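Local coordinates for protein inorganic pyrophosphatase (Shewanella sp. AS-11, PDB 6LL8) that probably hydrolyses inorganic diphosphate to two phosphates with the help of divalent metal ions such as manganese, at residues A[200-205]-A[215-220]; A[196-201]-A[231-236]; A[249-254]-A[262-267]; A[8-13]-A[37-42]. All coordinates share one frame; numbering follows the deposited sequence. Where two conformers were deposited one is given.

Contact 1: A[200-205]-A[215-220]; sequences MRDFKD and IGQLEV. With 2PN (imidodiphosphoric acid), chain I.
The ring of Phe203 meets the backbone of Ile215 and Gly216 obliquely, its CD2 lying 3.8 Å from Gly216 N, while the sulfur of Met200 covers one face, offset toward the rim. Two further flat groups, the carboxylate of Asp202 and the amide of Gln217, run side by side and point the same way, their planes 29° apart. A single water bridges them, donating to Asp202 OD2 (2.6 Å) and to Gln217 OE1. A second water links Asp202 OD2 with the backbone N of Glu219 and also lies 2.8 Å from Glu219 OE1. The strands form an antiparallel beta hairpin of the DHHA2 domain, in which Lys204 and Ile215 are a hydrogen-bonded pair: Lys204 N to Ile215 O (3.0 Å) and Ile215 N to Lys204 O (2.8 Å). Toward Asp202 the ladder thins to a weak bond from Gln217 N to Asp202 O. The Lys204 chain, extended beyond CG, runs away from the hairpin to the imidodiphosphate, where NZ donates to O1 (2.7 Å) and to O4 (3.0 Å), one oxygen on each phosphorus. Asp202 OD2 and Glu219 OE1 stand only 4.2 Å apart, yet each residue has a cationic partner, Arg294 and Lys187 respectively. Those charges and the intervening water would ease the repulsion, and Lys204 probably helps to offset the negative charge of both phosphates.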
loop_
_atom_site.group_PDB
_atom_site.type_symbol
_atom_site.label_atom_id
_atom_site.label_comp_id
_atom_site.label_asym_id
_atom_site.label_seq_id
_atom_site.Cartn_x
_atom_site.Cartn_y
_atom_site.Cartn_z
ATOM N N MET A 200 7.401 5.070 9.701
ATOM C CA MET A 200 6.192 4.252 9.832
ATOM C C MET A 200 5.079 4.680 8.896
ATOM O O MET A 200 4.047 4.012 8.888
ATOM C CB MET A 200 5.662 4.289 11.270
ATOM C CG MET A 200 6.618 3.718 12.296
ATOM S SD MET A 200 7.152 2.076 11.978
ATOM C CE MET A 200 5.592 1.239 12.009
ATOM N N ARG A 201 5.235 5.733 8.130
ATOM C CA ARG A 201 4.096 6.276 7.360
ATOM C C ARG A 201 3.591 5.266 6.327
ATOM O O ARG A 201 2.379 5.229 6.099
ATOM C CB ARG A 201 4.520 7.560 6.663
ATOM C CG ARG A 201 3.450 8.131 5.750
ATOM C CD ARG A 201 3.585 9.604 5.583
ATOM N NE ARG A 201 3.229 10.288 6.813
ATOM C CZ ARG A 201 3.502 11.568 7.033
ATOM N NH1 ARG A 201 4.148 12.268 6.120
ATOM N NH2 ARG A 201 3.169 12.110 8.179
ATOM N N ASP A 202 4.493 4.544 5.687
ATOM C CA ASP A 202 4.139 3.614 4.600
ATOM C C ASP A 202 5.016 2.393 4.756
ATOM O O ASP A 202 5.875 2.125 3.898
ATOM C CB ASP A 202 4.294 4.297 3.260
ATOM C CG ASP A 202 3.932 3.497 2.042
ATOM O OD1 ASP A 202 3.349 2.411 2.215
ATOM O OD2 ASP A 202 4.186 4.053 0.927
ATOM N N PHE A 203 4.820 1.716 5.861
ATOM C CA PHE A 203 5.703 0.657 6.359
ATOM C C PHE A 203 4.976 -0.663 6.387
ATOM O O PHE A 203 3.820 -0.695 6.828
ATOM C CB PHE A 203 6.171 1.052 7.760
ATOM C CG PHE A 203 7.091 0.049 8.405
ATOM C CD1 PHE A 203 6.560 -0.989 9.151
ATOM C CD2 PHE A 203 8.460 0.153 8.240
ATOM C CE1 PHE A 203 7.397 -1.912 9.746
ATOM C CE2 PHE A 203 9.293 -0.804 8.821
ATOM C CZ PHE A 203 8.747 -1.821 9.561
ATOM N N LYS A 204 5.652 -1.716 5.950
ATOM C CA LYS A 204 5.109 -3.073 5.975
ATOM C C LYS A 204 6.158 -4.038 6.490
ATOM O O LYS A 204 7.324 -3.952 6.107
ATOM C CB LYS A 204 4.688 -3.523 4.582
ATOM C CG LYS A 204 3.535 -2.704 4.007
ATOM C CD LYS A 204 3.218 -3.128 2.584
ATOM C CE LYS A 204 2.061 -2.328 1.999
ATOM N NZ LYS A 204 1.787 -2.756 0.618
ATOM N N ASP A 205 5.720 -4.973 7.307
ATOM C CA ASP A 205 6.519 -6.138 7.704
ATOM C C ASP A 205 6.221 -7.295 6.764
ATOM O O ASP A 205 5.065 -7.517 6.349
ATOM C CB ASP A 205 6.261 -6.546 9.145
ATOM C CG ASP A 205 7.047 -5.768 10.173
ATOM O OD1 ASP A 205 8.231 -5.478 9.903
ATOM O OD2 ASP A 205 6.499 -5.459 11.241
ATOM N N ILE A 215 9.936 -2.933 5.701
ATOM C CA ILE A 215 10.266 -2.052 4.561
ATOM C C ILE A 215 9.331 -0.844 4.603
ATOM O O ILE A 215 8.108 -1.022 4.459
ATOM C CB ILE A 215 10.128 -2.781 3.218
ATOM C CG1 ILE A 215 10.858 -4.124 3.230
ATOM C CG2 ILE A 215 10.586 -1.860 2.106
ATOM C CD1 ILE A 215 10.767 -4.909 1.944
ATOM N N GLY A 216 9.892 0.336 4.751
ATOM C CA GLY A 216 9.156 1.576 4.599
ATOM C C GLY A 216 9.419 2.201 3.254
ATOM O O GLY A 216 10.397 1.863 2.566
ATOM N N GLN A 217 8.556 3.119 2.882
ATOM C CA GLN A 217 8.723 3.887 1.640
ATOM C C GLN A 217 8.212 5.295 1.849
ATOM O O GLN A 217 7.173 5.484 2.491
ATOM C CB GLN A 217 8.005 3.206 0.484
ATOM C CG GLN A 217 8.231 3.941 -0.844
ATOM C CD GLN A 217 7.806 3.172 -2.064
ATOM O OE1 GLN A 217 6.842 2.416 -2.010
ATOM N NE2 GLN A 217 8.528 3.313 -3.162
ATOM N N LEU A 218 8.943 6.254 1.310
ATOM C CA LEU A 218 8.533 7.663 1.274
ATOM C C LEU A 218 8.677 8.144 -0.160
ATOM O O LEU A 218 9.787 8.463 -0.610
ATOM C CB LEU A 218 9.366 8.497 2.230
ATOM C CG LEU A 218 9.159 8.150 3.691
ATOM C CD1 LEU A 218 10.315 8.652 4.542
ATOM C CD2 LEU A 218 7.827 8.689 4.197
ATOM N N GLU A 219 7.569 8.231 -0.870
ATOM C CA GLU A 219 7.514 8.759 -2.237
ATOM C C GLU A 219 7.345 10.268 -2.192
ATOM O O GLU A 219 6.443 10.781 -1.522
ATOM C CB GLU A 219 6.317 8.183 -2.991
ATOM C CG GLU A 219 6.318 6.679 -3.210
ATOM C CD GLU A 219 4.892 6.193 -3.436
ATOM O OE1 GLU A 219 4.036 6.456 -2.541
ATOM O OE2 GLU A 219 4.623 5.635 -4.481
ATOM N N VAL A 220 8.233 10.950 -2.885
ATOM C CA VAL A 220 8.247 12.425 -2.903
ATOM C C VAL A 220 8.605 12.906 -4.297
ATOM O O VAL A 220 9.103 12.137 -5.124
ATOM C CB VAL A 220 9.240 12.981 -1.863
ATOM C CG1 VAL A 220 8.895 12.560 -0.450
ATOM C CG2 VAL A 220 10.659 12.606 -2.204
HETATM P P1 2PN I . 0.599 -1.060 -2.221
HETATM O O1 2PN I . -0.022 -1.362 -0.860
HETATM O O2 2PN I . 0.987 0.388 -2.366
HETATM O O3 2PN I . -0.301 -1.535 -3.346
HETATM N N1 2PN I . 1.976 -1.956 -2.316
HETATM P P2 2PN I . 3.591 -1.618 -2.307
HETATM O O4 2PN I . 4.164 -2.537 -1.233
HETATM O O5 2PN I . 3.769 -0.163 -1.932
HETATM O O6 2PN I . 4.134 -1.943 -3.678
HETATM O O HOH W 1 4.145 2.712 -1.333
HETATM O O HOH W 2 7.335 4.652 5.445
HETATM O O HOH W 3 5.213 6.544 -0.006
#

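Contact 2: A[196-201]-A[231-236]; sequences RDLVMR and ADLEAD
With CG anti to the backbone N (chi1 174°) and further bends at chi2 and chi3, the side chain of Arg196 folds back to meet Asp236, whose own CG is likewise anti to its N. The two side chains cross at about a right angle, and their guanidinium and carboxylate planes are 51° apart. The two bonds are unequal. Arg196 NE donates to the syn lone pair of Asp236 OD2 at 2.7 Å, nearly straight at 169° and in the guanidinium plane, whereas NH2 reaches Asp236 OD1 at 3.2 Å in a weak, bent bond. The salt bridge is thus carried mainly by NE, and NH1 has a second acidic partner in Glu243. Val199 CG2 comes within 3.5 Å of Asp236 OD2, so a valine methyl lies against this carboxylate oxygen. Deeper in, Leu233 CD2 touches Val199 CG2 at 4.0 Å and Leu198 CB at 4.2 Å, Val199 and Leu233 sliding past each other in opposite directions. The short helix 195-199 is thereby joined to helix 230-243 within the DHHA2 domain; Leu240 of the longer helix also meets Arg196 and Val199, while Leu233 rests on Leu264 of strand 260-267.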
loop_
_atom_site.group_PDB
_atom_site.type_symbol
_atom_site.label_atom_id
_atom_site.label_comp_id
_atom_site.label_asym_id
_atom_site.label_seq_id
_atom_site.Cartn_x
_atom_site.Cartn_y
_atom_site.Cartn_z
ATOM N N ARG A 196 10.418 8.911 13.305
ATOM C CA ARG A 196 9.669 7.646 13.444
ATOM C C ARG A 196 8.361 7.735 12.663
ATOM O O ARG A 196 7.927 6.729 12.081
ATOM C CB ARG A 196 9.452 7.280 14.910
ATOM C CG ARG A 196 8.560 6.063 15.135
ATOM C CD ARG A 196 9.090 4.772 14.520
ATOM N NE ARG A 196 10.433 4.395 14.932
ATOM C CZ ARG A 196 10.716 3.592 15.943
ATOM N NH1 ARG A 196 9.767 3.057 16.662
ATOM N NH2 ARG A 196 11.968 3.296 16.220
ATOM N N ASP A 197 7.716 8.893 12.664
ATOM C CA ASP A 197 6.440 9.044 11.943
ATOM C C ASP A 197 6.685 8.890 10.445
ATOM O O ASP A 197 5.825 8.319 9.761
ATOM C CB ASP A 197 5.765 10.369 12.283
ATOM C CG ASP A 197 5.239 10.500 13.708
ATOM O OD1 ASP A 197 5.061 9.467 14.367
ATOM O OD2 ASP A 197 4.925 11.621 14.082
ATOM N N LEU A 198 7.833 9.342 9.932
ATOM C CA LEU A 198 8.143 9.138 8.506
ATOM C C LEU A 198 8.476 7.672 8.239
ATOM O O LEU A 198 7.981 7.095 7.250
ATOM C CB LEU A 198 9.293 10.042 8.099
ATOM C CG LEU A 198 9.006 11.539 8.097
ATOM C CD1 LEU A 198 10.272 12.304 7.798
ATOM C CD2 LEU A 198 7.902 11.907 7.114
ATOM N N VAL A 199 9.295 7.047 9.072
ATOM C CA VAL A 199 9.651 5.629 8.868
ATOM C C VAL A 199 8.352 4.799 8.813
ATOM O O VAL A 199 8.265 3.891 7.998
ATOM C CB VAL A 199 10.617 5.144 9.964
ATOM C CG1 VAL A 199 10.805 3.657 9.942
ATOM C CG2 VAL A 199 11.942 5.871 9.877
ATOM N N MET A 200 7.401 5.070 9.701
ATOM C CA MET A 200 6.192 4.252 9.832
ATOM C C MET A 200 5.079 4.680 8.896
ATOM O O MET A 200 4.047 4.012 8.888
ATOM C CB MET A 200 5.662 4.289 11.270
ATOM C CG MET A 200 6.618 3.718 12.296
ATOM S SD MET A 200 7.152 2.076 11.978
ATOM C CE MET A 200 5.592 1.239 12.009
ATOM N N ARG A 201 5.235 5.733 8.130
ATOM C CA ARG A 201 4.096 6.276 7.360
ATOM C C ARG A 201 3.591 5.266 6.327
ATOM O O ARG A 201 2.379 5.229 6.099
ATOM C CB ARG A 201 4.520 7.560 6.663
ATOM C CG ARG A 201 3.450 8.131 5.750
ATOM C CD ARG A 201 3.585 9.604 5.583
ATOM N NE ARG A 201 3.229 10.288 6.813
ATOM C CZ ARG A 201 3.502 11.568 7.033
ATOM N NH1 ARG A 201 4.148 12.268 6.120
ATOM N NH2 ARG A 201 3.169 12.110 8.179
ATOM N N ALA A 231 20.263 11.252 8.440
ATOM C CA ALA A 231 20.966 10.579 9.551
ATOM C C ALA A 231 19.965 10.187 10.646
ATOM O O ALA A 231 20.135 9.110 11.258
ATOM C CB ALA A 231 22.076 11.453 10.061
ATOM N N ASP A 232 18.977 11.024 10.920
ATOM C CA ASP A 232 17.911 10.725 11.920
ATOM C C ASP A 232 17.090 9.520 11.454
ATOM O O ASP A 232 16.745 8.677 12.271
ATOM C CB ASP A 232 17.029 11.953 12.179
ATOM C CG ASP A 232 17.723 13.116 12.902
ATOM O OD1 ASP A 232 18.771 12.863 13.458
ATOM O OD2 ASP A 232 17.165 14.214 12.865
ATOM N N LEU A 233 16.808 9.411 10.161
ATOM C CA LEU A 233 16.089 8.229 9.647
ATOM C C LEU A 233 16.937 6.979 9.827
ATOM O O LEU A 233 16.404 5.929 10.215
ATOM C CB LEU A 233 15.714 8.422 8.185
ATOM C CG LEU A 233 14.741 9.551 7.864
ATOM C CD1 LEU A 233 14.640 9.752 6.373
ATOM C CD2 LEU A 233 13.378 9.291 8.455
ATOM N N GLU A 234 18.233 7.077 9.541
ATOM C CA GLU A 234 19.141 5.927 9.678
ATOM C C GLU A 234 19.197 5.469 11.137
ATOM O O GLU A 234 19.176 4.257 11.417
ATOM C CB GLU A 234 20.522 6.280 9.139
ATOM C CG GLU A 234 20.507 6.491 7.634
ATOM C CD GLU A 234 21.862 6.883 7.097
ATOM O OE1 GLU A 234 22.393 7.946 7.538
ATOM O OE2 GLU A 234 22.367 6.142 6.236
ATOM N N ALA A 235 19.283 6.409 12.069
ATOM C CA ALA A 235 19.319 6.059 13.502
ATOM C C ALA A 235 17.993 5.412 13.866
ATOM O O ALA A 235 17.959 4.449 14.648
ATOM C CB ALA A 235 19.579 7.278 14.352
ATOM N N ASP A 236 16.898 5.934 13.322
ATOM C CA ASP A 236 15.579 5.418 13.711
ATOM C C ASP A 236 15.320 4.004 13.193
ATOM O O ASP A 236 14.738 3.188 13.925
ATOM C CB ASP A 236 14.472 6.364 13.292
ATOM C CG ASP A 236 13.192 6.012 14.018
ATOM O OD1 ASP A 236 13.150 6.128 15.294
ATOM O OD2 ASP A 236 12.283 5.526 13.335
#

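Contact 3: A[249-254]-A[262-267]; sequences VLLLLT and EMLVVS
Leu250 and Val265 lie side by side and point the same way, with Leu250 CD2 placed against both methyls of the valine, 3.7 Å from CG1. Met263 approaches the same leucine differently: the two chains cross obliquely, the sulfur 4.0 Å from Leu250 CD1. The bend at chi3 (-84°) turns Met263 CE to Leu252, where it meets CD2 at 3.8 Å, so that one thioether chain touches two leucines two residues apart. Helix 272-277 adds to this face, Leu272 touching Leu250 and Thr273 touching Met263. These residues belong to a beta hairpin of the mixed sheet in the DHHA2 domain, strands 248-255 and 260-267 running antiparallel with an axis angle of 166°. Hydrogen-bonded pairs Val249-Val266, Leu251-Leu264 and Leu253-Glu262 each supply two backbone bonds; those of the last pair are both 2.8 Å, Leu253 N to Glu262 O and Glu262 N to Leu253 O. Their side chains occupy the other face. There Leu251 and Leu264 stand alongside each other, CD2 to CD1 at 4.1 Å, and Leu253 crosses Leu264 so that its CD1 also reaches Leu264 CD1. Leu253 and Glu262 lie side by side, pointing the same way, with Leu253 CD1 4.0 Å from Glu262 OE1, an acidic oxygen that is salt-bridged to Lys230. Ile237 of helix 230-243 touches Val249 and Leu264.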
loop_
_atom_site.group_PDB
_atom_site.type_symbol
_atom_site.label_atom_id
_atom_site.label_comp_id
_atom_site.label_asym_id
_atom_site.label_seq_id
_atom_site.Cartn_x
_atom_site.Cartn_y
_atom_site.Cartn_z
ATOM N N VAL A 249 15.663 -3.868 8.449
ATOM C CA VAL A 249 14.756 -2.731 8.172
ATOM C C VAL A 249 15.324 -1.961 7.007
ATOM O O VAL A 249 16.505 -1.595 7.032
ATOM C CB VAL A 249 14.476 -1.824 9.380
ATOM C CG1 VAL A 249 13.586 -0.670 8.961
ATOM C CG2 VAL A 249 13.854 -2.580 10.546
ATOM N N LEU A 250 14.483 -1.744 6.003
ATOM C CA LEU A 250 14.841 -1.013 4.777
ATOM C C LEU A 250 13.909 0.177 4.678
ATOM O O LEU A 250 12.714 0.048 4.956
ATOM C CB LEU A 250 14.647 -1.917 3.550
ATOM C CG LEU A 250 15.204 -3.332 3.666
ATOM C CD1 LEU A 250 14.885 -4.078 2.375
ATOM C CD2 LEU A 250 16.679 -3.364 4.027
ATOM N N LEU A 251 14.442 1.306 4.249
ATOM C CA LEU A 251 13.597 2.499 3.996
ATOM C C LEU A 251 13.913 3.007 2.609
ATOM O O LEU A 251 15.042 3.408 2.341
ATOM C CB LEU A 251 13.804 3.571 5.059
ATOM C CG LEU A 251 12.998 4.856 4.869
ATOM C CD1 LEU A 251 11.505 4.587 4.918
ATOM C CD2 LEU A 251 13.372 5.891 5.913
ATOM N N LEU A 252 12.913 3.007 1.752
ATOM C CA LEU A 252 13.006 3.540 0.388
ATOM C C LEU A 252 12.662 5.007 0.375
ATOM O O LEU A 252 11.554 5.395 0.767
ATOM C CB LEU A 252 12.009 2.799 -0.507
ATOM C CG LEU A 252 12.273 1.316 -0.730
ATOM C CD1 LEU A 252 10.969 0.612 -1.071
ATOM C CD2 LEU A 252 13.295 1.115 -1.839
ATOM N N LEU A 253 13.607 5.821 -0.053
ATOM C CA LEU A 253 13.367 7.263 -0.293
ATOM C C LEU A 253 13.210 7.367 -1.813
ATOM O O LEU A 253 14.183 7.220 -2.567
ATOM C CB LEU A 253 14.543 8.095 0.220
ATOM C CG LEU A 253 14.946 7.851 1.667
ATOM C CD1 LEU A 253 16.116 8.759 2.031
ATOM C CD2 LEU A 253 13.780 8.076 2.621
ATOM N N THR A 254 11.978 7.510 -2.270
ATOM C CA THR A 254 11.613 7.320 -3.677
ATOM C C THR A 254 11.303 8.669 -4.299
ATOM O O THR A 254 10.396 9.357 -3.867
ATOM C CB THR A 254 10.440 6.370 -3.799
ATOM O OG1 THR A 254 10.813 5.112 -3.232
ATOM C CG2 THR A 254 9.998 6.213 -5.231
ATOM N N GLU A 262 16.568 5.806 -3.179
ATOM C CA GLU A 262 17.707 5.508 -2.304
ATOM C C GLU A 262 17.192 4.591 -1.207
ATOM O O GLU A 262 16.230 4.980 -0.525
ATOM C CB GLU A 262 18.289 6.795 -1.740
ATOM C CG GLU A 262 19.513 6.503 -0.899
ATOM C CD GLU A 262 20.272 7.691 -0.396
ATOM O OE1 GLU A 262 19.631 8.561 0.151
ATOM O OE2 GLU A 262 21.495 7.681 -0.513
ATOM N N MET A 263 17.823 3.466 -1.006
ATOM C CA MET A 263 17.434 2.559 0.065
ATOM C C MET A 263 18.402 2.687 1.216
ATOM O O MET A 263 19.605 2.551 1.032
ATOM C CB MET A 263 17.407 1.115 -0.422
ATOM C CG MET A 263 16.901 0.133 0.617
ATOM S SD MET A 263 17.029 -1.595 0.114
ATOM C CE MET A 263 15.522 -1.742 -0.844
ATOM N N LEU A 264 17.870 2.944 2.394
ATOM C CA LEU A 264 18.605 2.923 3.671
ATOM C C LEU A 264 18.438 1.519 4.245
ATOM O O LEU A 264 17.288 1.026 4.290
ATOM C CB LEU A 264 18.073 3.980 4.632
ATOM C CG LEU A 264 17.945 5.400 4.089
ATOM C CD1 LEU A 264 17.425 6.345 5.165
ATOM C CD2 LEU A 264 19.234 5.905 3.503
ATOM N N VAL A 265 19.517 0.890 4.712
ATOM C CA VAL A 265 19.497 -0.530 5.087
ATOM C C VAL A 265 20.145 -0.710 6.448
ATOM O O VAL A 265 21.325 -0.321 6.625
ATOM C CB VAL A 265 20.260 -1.365 4.039
ATOM C CG1 VAL A 265 20.291 -2.842 4.422
ATOM C CG2 VAL A 265 19.694 -1.170 2.636
ATOM N N VAL A 266 19.464 -1.403 7.330
ATOM C CA VAL A 266 20.087 -2.026 8.525
ATOM C C VAL A 266 19.703 -3.493 8.522
ATOM O O VAL A 266 18.537 -3.801 8.362
ATOM C CB VAL A 266 19.693 -1.308 9.826
ATOM C CG1 VAL A 266 20.275 0.087 9.838
ATOM C CG2 VAL A 266 18.196 -1.247 10.037
ATOM N N SER A 267 20.676 -4.378 8.563
ATOM C CA SER A 267 20.392 -5.808 8.341
ATOM C C SER A 267 21.376 -6.680 9.097
ATOM O O SER A 267 22.566 -6.366 9.136
ATOM C CB SER A 267 20.477 -6.112 6.877
ATOM O OG SER A 267 20.127 -7.452 6.598
#

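Contact 4: A[8-13]-A[37-42]; sequences GHKIPD and ARLGEL. With MG (magnesium ion), chain C; MG (magnesium ion), chain F; 2PN (imidodiphosphoric acid), chain I.
Leu39 and Pro12 make most of the direct, van der Waals contact. Leu39 CD1 reaches in to the loop after strand 4-7, 3.4 Å from Gly8 O and 3.7 Å from Lys10 N, and its side chain passes obliquely across that of Lys10. Pro12 touches the next residues through CD, 3.8 Å from Gly40 N, and CG, near Glu41 O; Gly40 N is buried here without a polar partner. No direct hydrogen bond joins the two segments; water does that work. One molecule accepts from Gly8 N and donates to Ala37 O, another takes Leu39 N and gives to His9 O, a third links Ile11 N with Leu39 O, and a fourth donates to both Pro12 O and Glu41 O. Within 37-42, Arg38 NH1 holds Gly40 O and forms a salt bridge with Glu41 OE1. The metal ligands of 8-13, His9 and Asp13, point away from 37-42. His9 NE2 binds one magnesium ion at 2.2 Å, and Asp13 chelates the same ion through both oxygens, while its OD2 also bridges to a second magnesium ion at 2.4 Å. Imidodiphosphate joins the two sites, O1 on the first ion and O2 on the second; Asp73 completes the first site with His9, and Asp147 shares the second with Asp13. His9 ND1 donates to Lys10 O at 2.9 Å, close to the ring plane, which fixes the rotation of the imidazole and leaves NE2 to the metal. The loop's own backbone thus forms a second shell, and both ions probably polarise the phosphate they share.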
loop_
_atom_site.group_PDB
_atom_site.type_symbol
_atom_site.label_atom_id
_atom_site.label_comp_id
_atom_site.label_asym_id
_atom_site.label_seq_id
_atom_site.Cartn_x
_atom_site.Cartn_y
_atom_site.Cartn_z
ATOM N N GLY A 8 -8.266 -3.218 4.712
ATOM C CA GLY A 8 -6.953 -3.305 4.079
ATOM C C GLY A 8 -5.834 -3.508 5.065
ATOM O O GLY A 8 -6.031 -3.918 6.199
ATOM N N HIS A 9 -4.618 -3.283 4.592
ATOM C CA HIS A 9 -3.449 -3.640 5.402
ATOM C C HIS A 9 -3.289 -2.746 6.618
ATOM O O HIS A 9 -3.679 -1.573 6.617
ATOM C CB HIS A 9 -2.160 -3.725 4.565
ATOM C CG HIS A 9 -1.809 -2.570 3.683
ATOM N ND1 HIS A 9 -1.293 -1.370 4.150
ATOM C CD2 HIS A 9 -1.840 -2.458 2.332
ATOM C CE1 HIS A 9 -1.066 -0.583 3.070
ATOM N NE2 HIS A 9 -1.390 -1.218 1.949
ATOM N N LYS A 10 -2.582 -3.281 7.614
ATOM C CA LYS A 10 -1.990 -2.467 8.669
ATOM C C LYS A 10 -1.240 -1.305 8.033
ATOM O O LYS A 10 -0.652 -1.455 6.974
ATOM C CB LYS A 10 -1.057 -3.315 9.522
ATOM C CG LYS A 10 -1.709 -4.240 10.529
ATOM C CD LYS A 10 -0.716 -4.928 11.431
ATOM C CE LYS A 10 -1.374 -5.635 12.588
ATOM N NZ LYS A 10 -0.301 -6.197 13.451
ATOM N N ILE A 11 -1.250 -0.180 8.725
ATOM C CA ILE A 11 -0.626 1.058 8.195
ATOM C C ILE A 11 -1.246 1.322 6.829
ATOM O O ILE A 11 -0.633 1.238 5.760
ATOM C CB ILE A 11 0.906 1.034 8.208
ATOM C CG1 ILE A 11 1.368 0.682 9.639
ATOM C CG2 ILE A 11 1.436 2.392 7.746
ATOM C CD1 ILE A 11 2.826 0.679 9.838
ATOM N N PRO A 12 -2.561 1.572 6.810
ATOM C CA PRO A 12 -3.272 1.620 5.529
ATOM C C PRO A 12 -2.816 2.814 4.701
ATOM O O PRO A 12 -2.596 3.905 5.206
ATOM C CB PRO A 12 -4.721 1.776 5.942
ATOM C CG PRO A 12 -4.685 2.366 7.319
ATOM C CD PRO A 12 -3.460 1.731 7.965
ATOM N N ASP A 13 -2.827 2.596 3.396
ATOM C CA ASP A 13 -2.635 3.641 2.388
ATOM C C ASP A 13 -3.957 3.924 1.687
ATOM O O ASP A 13 -5.014 3.376 2.042
ATOM C CB ASP A 13 -1.522 3.249 1.457
ATOM C CG ASP A 13 -1.719 1.892 0.791
ATOM O OD1 ASP A 13 -2.837 1.326 0.827
ATOM O OD2 ASP A 13 -0.745 1.352 0.212
ATOM N N ALA A 37 -13.663 -0.727 7.162
ATOM C CA ALA A 37 -12.891 -0.506 8.376
ATOM C C ALA A 37 -11.441 -0.207 8.026
ATOM O O ALA A 37 -11.003 -0.370 6.875
ATOM C CB ALA A 37 -13.019 -1.669 9.319
ATOM N N ARG A 38 -10.699 0.193 9.039
ATOM C CA ARG A 38 -9.271 0.485 8.923
ATOM C C ARG A 38 -8.532 0.012 10.176
ATOM O O ARG A 38 -9.088 0.062 11.277
ATOM C CB ARG A 38 -8.999 1.960 8.681
ATOM C CG ARG A 38 -9.462 2.889 9.791
ATOM C CD ARG A 38 -9.361 4.347 9.385
ATOM N NE ARG A 38 -10.049 5.202 10.332
ATOM C CZ ARG A 38 -9.524 5.822 11.372
ATOM N NH1 ARG A 38 -8.242 5.753 11.640
ATOM N NH2 ARG A 38 -10.316 6.568 12.120
ATOM N N LEU A 39 -7.277 -0.353 9.993
ATOM C CA LEU A 39 -6.392 -0.848 11.072
ATOM C C LEU A 39 -5.464 0.226 11.606
ATOM O O LEU A 39 -4.654 -0.091 12.466
ATOM C CB LEU A 39 -5.569 -2.000 10.543
ATOM C CG LEU A 39 -6.317 -3.294 10.325
ATOM C CD1 LEU A 39 -5.505 -4.332 9.546
ATOM C CD2 LEU A 39 -6.749 -3.890 11.656
ATOM N N GLY A 40 -5.544 1.441 11.110
ATOM C CA GLY A 40 -4.661 2.518 11.555
ATOM C C GLY A 40 -5.213 3.852 11.148
ATOM O O GLY A 40 -6.263 3.938 10.519
ATOM N N GLU A 41 -4.470 4.881 11.506
ATOM C CA GLU A 41 -4.759 6.265 11.113
ATOM C C GLU A 41 -4.495 6.455 9.628
ATOM O O GLU A 41 -3.825 5.660 8.979
ATOM C CB GLU A 41 -3.912 7.233 11.937
ATOM C CG GLU A 41 -4.170 7.110 13.435
ATOM C CD GLU A 41 -5.532 7.393 14.109
ATOM O OE1 GLU A 41 -6.615 7.621 13.471
ATOM O OE2 GLU A 41 -5.525 7.365 15.354
ATOM N N LEU A 42 -5.105 7.495 9.101
ATOM C CA LEU A 42 -4.892 7.874 7.697
ATOM C C LEU A 42 -3.602 8.663 7.522
ATOM O O LEU A 42 -3.232 9.473 8.360
ATOM C CB LEU A 42 -6.074 8.687 7.193
ATOM C CG LEU A 42 -7.156 7.857 6.524
ATOM C CD1 LEU A 42 -7.748 6.858 7.504
ATOM C CD2 LEU A 42 -8.202 8.803 5.953
HETATM MG MG MG C . -1.629 -0.487 -0.130
HETATM MG MG MG F . -0.711 1.891 -2.155
HETATM P P1 2PN I . 0.599 -1.060 -2.221
HETATM O O1 2PN I . -0.022 -1.362 -0.860
HETATM O O2 2PN I . 0.987 0.388 -2.366
HETATM O O3 2PN I . -0.301 -1.535 -3.346
HETATM N N1 2PN I . 1.976 -1.956 -2.316
HETATM P P2 2PN I . 3.591 -1.618 -2.307
HETATM O O4 2PN I . 4.164 -2.537 -1.233
HETATM O O5 2PN I . 3.769 -0.163 -1.932
HETATM O O6 2PN I . 4.134 -1.943 -3.678
HETATM O O HOH W 4 -8.776 -0.405 5.239
HETATM O O HOH W 5 -6.506 -0.830 7.246
HETATM O O HOH W 6 -2.026 0.022 11.429
HETATM O O HOH W 7 -1.673 4.852 7.631
HETATM O O HOH W 8 1.269 3.210 -2.130
HETATM O O HOH W 9 -2.266 3.724 -1.993
#

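In the fold
From the N terminus, contact 4 comes first: it closes the connection through helix 14-29, bringing the loop after strand 4-7 against the end of strand 34-38 in the DHH domain. All the others lie in the DHHA2 domain. Contacts 1 and 2 start from the same stretch, and contact 1, a tight hairpin, nests inside the longer loop that contact 2 closes between helices 195-199 and 230-243. Contact 3 follows in series as a second hairpin; strands 211-220 and 248-255 are neighbours, so both hairpins share one sheet, and Leu233 of contact 2 packs on it. Across the domain boundary, Ile11 meets Met200, Arg201 and Phe203, and contacts 1 and 4 both touch the imidodiphosphate.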